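Local coordinates for protein catechol 1,2 dioxygenase (Acinetobacter radioresistens, PDB 2XSU) that probably catalyses the oxygen-dependent intradiol cleavage of catechol to cis,cis-muconate at a ferric iron centre, working as a homodimer, at residues A97-G102 / E298-S303; D260-T265 / I287-E292. The protein carries 1 engineered substitution. All blocks are in the same frame, centred on the assembly; numbering follows the deposited sequence.

Contact 1: A97-G102 / E298-S303; sequences AGITGG and EAAPSS
Ile99 and Pro301 meet tip to tip, and this one encounter shows how two irregular surface segments can be joined by carbon alone. Two of the three apolar contacts fall on the delta carbon of the proline. Ile99 CD1 lies 3.4 Å from Pro301 CD, tighter than ordinary van der Waals contact, while the same methyl rests against Ala300 CB at 3.6 Å and so touches two consecutive residues of the 298-303 segment. Ala97 adds its methyl beside that of Ile99, with CB 3.7 Å from Pro301 CD. The isoleucine reaches this far because its delta branch is extended: CG1 stands anti to the carbonyl carbon, and CD1 is then turned away from CA (chi2 169°).

Backbone shape brings the two methyls together. Gly98 ends helix 82-96 in a Schellman motif, with positive phi (75°) and two bonds back into the last turn. The chain thus turns off the helix between Ala97 and Ile99, and both residues still direct their side chains at the same partner.

The polar bonds lie beside the contact and do not cross it. Pro301 O accepts from Arg236 NH2, and Ser303 OG bonds to Lys237 O. Ile99 and Ala300 also rest their side chains on Arg236, and Asp94 of helix 82-96 is touched by both Ile99 and Pro301.

The place joined is the exit from the helical N-terminal part and the tail that follows the last long strand of the catalytic domain, away from the iron. No hydrogen bond spans the two segments, so the fit between them rests on methyl and ring-carbon shape, while the polar bonds tie Pro301 and Ser303 to Arg236 and Lys237.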
loop_
_atom_site.group_PDB
_atom_site.type_symbol
_atom_site.label_atom_id
_atom_site.label_comp_id
_atom_site.label_asym_id
_atom_site.label_seq_id
_atom_site.Cartn_x
_atom_site.Cartn_y
_atom_site.Cartn_z
ATOM N N ALA A 97 16.441 -22.093 19.021
ATOM C CA ALA A 97 17.649 -21.637 19.729
ATOM C C ALA A 97 17.780 -22.174 21.160
ATOM O O ALA A 97 18.794 -21.928 21.837
ATOM C CB ALA A 97 17.703 -20.079 19.715
ATOM N N GLY A 98 16.769 -22.887 21.635
ATOM C CA GLY A 98 16.733 -23.361 23.019
ATOM C C GLY A 98 16.415 -22.282 24.037
ATOM O O GLY A 98 16.515 -22.512 25.249
ATOM N N ILE A 99 16.001 -21.109 23.547
ATOM C CA ILE A 99 15.573 -20.029 24.426
ATOM C C ILE A 99 14.201 -20.379 24.925
ATOM O O ILE A 99 13.232 -20.461 24.145
ATOM C CB ILE A 99 15.516 -18.657 23.720
ATOM C CG1 ILE A 99 16.873 -18.315 23.115
ATOM C CG2 ILE A 99 15.030 -17.573 24.701
ATOM C CD1 ILE A 99 16.842 -17.141 22.201
ATOM N N THR A 100 14.141 -20.629 26.218
ATOM C CA THR A 100 12.907 -20.908 26.901
ATOM C C THR A 100 12.773 -19.951 28.091
ATOM O O THR A 100 13.737 -19.274 28.506
ATOM C CB THR A 100 12.852 -22.361 27.439
ATOM O OG1 THR A 100 13.813 -22.516 28.494
ATOM C CG2 THR A 100 13.112 -23.396 26.336
ATOM N N GLY A 101 11.571 -19.935 28.652
ATOM C CA GLY A 101 11.274 -19.100 29.786
ATOM C C GLY A 101 11.001 -17.678 29.351
ATOM O O GLY A 101 11.055 -17.328 28.164
ATOM N N GLY A 102 10.697 -16.850 30.330
ATOM C CA GLY A 102 10.369 -15.484 30.053
ATOM C C GLY A 102 8.879 -15.280 29.860
ATOM O O GLY A 102 8.132 -16.172 29.417
ATOM N N GLU A 298 24.926 -15.008 23.508
ATOM C CA GLU A 298 25.531 -14.875 22.186
ATOM C C GLU A 298 24.726 -15.619 21.107
ATOM O O GLU A 298 24.556 -15.121 19.996
ATOM C CB GLU A 298 26.997 -15.359 22.219
ATOM C CG GLU A 298 27.858 -14.905 21.032
ATOM C CD GLU A 298 28.227 -13.412 21.081
ATOM O OE1 GLU A 298 27.322 -12.557 21.257
ATOM O OE2 GLU A 298 29.429 -13.094 20.935
ATOM N N ALA A 299 24.215 -16.798 21.455
ATOM C CA ALA A 299 23.393 -17.615 20.556
ATOM C C ALA A 299 21.975 -17.059 20.267
ATOM O O ALA A 299 21.318 -17.484 19.301
ATOM C CB ALA A 299 23.289 -19.041 21.117
ATOM N N ALA A 300 21.497 -16.140 21.105
ATOM C CA ALA A 300 20.098 -15.695 21.032
ATOM C C ALA A 300 19.797 -14.849 19.780
ATOM O O ALA A 300 20.542 -13.907 19.488
ATOM C CB ALA A 300 19.716 -14.919 22.305
ATOM N N PRO A 301 18.714 -15.189 19.036
ATOM C CA PRO A 301 18.229 -14.234 18.033
ATOM C C PRO A 301 17.847 -12.911 18.699
ATOM O O PRO A 301 17.503 -12.883 19.893
ATOM C CB PRO A 301 16.968 -14.904 17.470
ATOM C CG PRO A 301 17.096 -16.355 17.821
ATOM C CD PRO A 301 17.894 -16.415 19.082
ATOM N N SER A 302 17.915 -11.817 17.946
ATOM C CA SER A 302 17.497 -10.518 18.493
ATOM C C SER A 302 16.002 -10.553 18.836
ATOM O O SER A 302 15.209 -11.187 18.114
ATOM C CB SER A 302 17.799 -9.387 17.505
ATOM O OG SER A 302 17.551 -8.120 18.107
ATOM N N SER A 303 15.625 -9.914 19.951
ATOM C CA SER A 303 14.202 -9.757 20.292
ATOM C C SER A 303 13.737 -8.311 20.110
ATOM O O SER A 303 12.608 -7.951 20.505
ATOM C CB SER A 303 13.912 -10.258 21.708
ATOM O OG SER A 303 14.577 -9.450 22.667
#

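Contact 2: D260-T265 / I287-E292; sequences DGLVAT and ITFNVE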
loop_
_atom_site.group_PDB
_atom_site.type_symbol
_atom_site.label_atom_id
_atom_site.label_comp_id
_atom_site.label_asym_id
_atom_site.label_seq_id
_atom_site.Cartn_x
_atom_site.Cartn_y
_atom_site.Cartn_z
ATOM N N ASP A 260 -2.207 -17.460 26.577
ATOM C CA ASP A 260 -2.008 -17.968 27.922
ATOM C C ASP A 260 -0.742 -17.345 28.517
ATOM O O ASP A 260 0.309 -17.231 27.867
ATOM C CB ASP A 260 -1.859 -19.501 27.896
ATOM C CG ASP A 260 -3.147 -20.223 27.516
ATOM O OD1 ASP A 260 -4.257 -19.634 27.601
ATOM O OD2 ASP A 260 -3.043 -21.420 27.128
ATOM N N GLY A 261 -0.856 -16.925 29.754
ATOM C CA GLY A 261 0.244 -16.294 30.437
ATOM C C GLY A 261 0.094 -14.795 30.437
ATOM O O GLY A 261 0.749 -14.118 31.238
ATOM N N LEU A 262 -0.777 -14.268 29.560
ATOM C CA LEU A 262 -0.941 -12.817 29.441
ATOM C C LEU A 262 -2.355 -12.374 29.767
ATOM O O LEU A 262 -2.775 -11.285 29.354
ATOM C CB LEU A 262 -0.569 -12.326 28.034
ATOM C CG LEU A 262 0.863 -12.639 27.577
ATOM C CD1 LEU A 262 1.080 -12.009 26.190
ATOM C CD2 LEU A 262 1.892 -12.106 28.587
ATOM N N VAL A 263 -3.113 -13.214 30.479
ATOM C CA VAL A 263 -4.449 -12.790 30.944
ATOM C C VAL A 263 -4.378 -12.512 32.447
ATOM O O VAL A 263 -3.959 -13.372 33.237
ATOM C CB VAL A 263 -5.522 -13.855 30.641
ATOM C CG1 VAL A 263 -6.903 -13.351 31.066
ATOM C CG2 VAL A 263 -5.507 -14.198 29.105
ATOM N N ALA A 264 -4.759 -11.303 32.823
ATOM C CA ALA A 264 -4.768 -10.870 34.205
ATOM C C ALA A 264 -6.193 -10.684 34.719
ATOM O O ALA A 264 -7.105 -10.314 33.976
ATOM C CB ALA A 264 -3.987 -9.548 34.340
ATOM N N THR A 265 -6.376 -10.952 36.008
ATOM C CA THR A 265 -7.653 -10.725 36.683
ATOM C C THR A 265 -7.593 -9.413 37.463
ATOM O O THR A 265 -6.657 -9.187 38.258
ATOM C CB THR A 265 -7.958 -11.911 37.625
ATOM O OG1 THR A 265 -8.088 -13.107 36.841
ATOM C CG2 THR A 265 -9.257 -11.684 38.377
ATOM N N ILE A 287 -4.376 -4.885 39.496
ATOM C CA ILE A 287 -3.800 -5.951 38.670
ATOM C C ILE A 287 -2.340 -6.146 39.023
ATOM O O ILE A 287 -1.583 -5.162 39.145
ATOM C CB ILE A 287 -3.969 -5.631 37.166
ATOM C CG1 ILE A 287 -5.445 -5.809 36.798
ATOM C CG2 ILE A 287 -3.037 -6.520 36.306
ATOM C CD1 ILE A 287 -5.805 -5.368 35.405
ATOM N N THR A 288 -1.959 -7.411 39.238
ATOM C CA THR A 288 -0.566 -7.801 39.355
ATOM C C THR A 288 -0.095 -8.334 38.014
ATOM O O THR A 288 -0.703 -9.268 37.453
ATOM C CB THR A 288 -0.353 -8.894 40.458
ATOM O OG1 THR A 288 -0.801 -8.380 41.723
ATOM C CG2 THR A 288 1.133 -9.306 40.579
ATOM N N PHE A 289 0.976 -7.741 37.495
ATOM C CA PHE A 289 1.616 -8.264 36.308
ATOM C C PHE A 289 3.148 -8.268 36.489
ATOM O O PHE A 289 3.830 -7.234 36.305
ATOM C CB PHE A 289 1.172 -7.458 35.079
ATOM C CG PHE A 289 1.655 -8.036 33.763
ATOM C CD1 PHE A 289 1.134 -9.240 33.287
ATOM C CD2 PHE A 289 2.609 -7.349 32.992
ATOM C CE1 PHE A 289 1.572 -9.773 32.050
ATOM C CE2 PHE A 289 3.062 -7.878 31.769
ATOM C CZ PHE A 289 2.539 -9.092 31.306
ATOM N N ASN A 290 3.669 -9.429 36.882
ATOM C CA ASN A 290 5.110 -9.642 36.993
ATOM C C ASN A 290 5.697 -9.962 35.638
ATOM O O ASN A 290 5.006 -10.505 34.738
ATOM C CB ASN A 290 5.416 -10.759 38.005
ATOM C CG ASN A 290 4.841 -10.466 39.357
ATOM O OD1 ASN A 290 4.964 -9.339 39.870
ATOM N ND2 ASN A 290 4.168 -11.454 39.941
ATOM N N VAL A 291 6.952 -9.582 35.463
ATOM C CA VAL A 291 7.637 -9.798 34.204
ATOM C C VAL A 291 8.934 -10.551 34.449
ATOM O O VAL A 291 9.729 -10.165 35.308
ATOM C CB VAL A 291 7.950 -8.476 33.491
ATOM C CG1 VAL A 291 8.754 -8.731 32.227
ATOM C CG2 VAL A 291 6.652 -7.745 33.121
ATOM N N GLU A 292 9.135 -11.610 33.681
ATOM C CA GLU A 292 10.388 -12.366 33.710
ATOM C C GLU A 292 11.130 -12.176 32.391
ATOM O O GLU A 292 10.598 -12.468 31.302
ATOM C CB GLU A 292 10.069 -13.843 33.959
ATOM C CG GLU A 292 11.226 -14.807 33.897
ATOM C CD GLU A 292 10.764 -16.245 34.153
ATOM O OE1 GLU A 292 10.409 -16.563 35.311
ATOM O OE2 GLU A 292 10.722 -17.043 33.186
HETATM O O HOH W 1 -4.178 -9.397 39.368
#
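Ala264 CB packs against Ile287 CG2 at 3.7 Å, the closest apolar approach between two segments whose strands pair elsewhere in the sheet. Ile287 CG2 stands anti to the backbone N, and the other branch of the side chain brings CG1 to 3.9 Å from Thr265 O. Ala264 and Ile287 are both buried, and Phe242 of strand 238-244 touches both.

Farther along, the interior contact is looser. Leu262 and Phe289 cross obliquely, and Leu262 CD2 meets the rim of the ring near its plane, 4.1 Å from Phe289 CZ. CG of Phe289 stands anti to the backbone N (chi1 -173°), and its ring also meets those of Tyr228 and Phe242, with planes inclined at about 50° and 55°.

The solvent side works differently. There, by exposed Thr265 and Thr288, a water takes the place of a direct backbone bond: it donates to Thr265 O at 2.7 Å and accepts from Thr288 N at 3.0 Å. Each segment finds direct sheet partners in other strands, Leu262 and Ala264 with 238-244 and the residue after it, Ile287 with 136-145.

In the β-sandwich catalytic domain of intradiol dioxygenases this contact lies near the metal site but does not touch its ligands. The side chains of Leu262 and Phe289 lie about 9 Å from those of the iron ligands His225 and His227 respectively. Hydrocarbon contact on the buried side and a water bridge on the exposed side thus join backbones that make no direct hydrogen bond within these segments.

In the fold
From the N terminus the chain runs through the helical N-terminal part and leaves helix 82-96 at 97-102. It then builds the catalytic β-domain, including all four iron ligands, before 298-303 returns to that helix exit and contact 1 closes a loop of some two hundred residues. Contact 2 closes a much shorter one within this span, from 260-265 through helix 272-277 to 287-292, so the two nest without crossing. Their centres are 21 Å apart, yet they touch: Gly102 N lies 2.9 Å from Glu292 OE2, probably a hydrogen bond. One contact joins helical and β parts; the other joins strands within the β part.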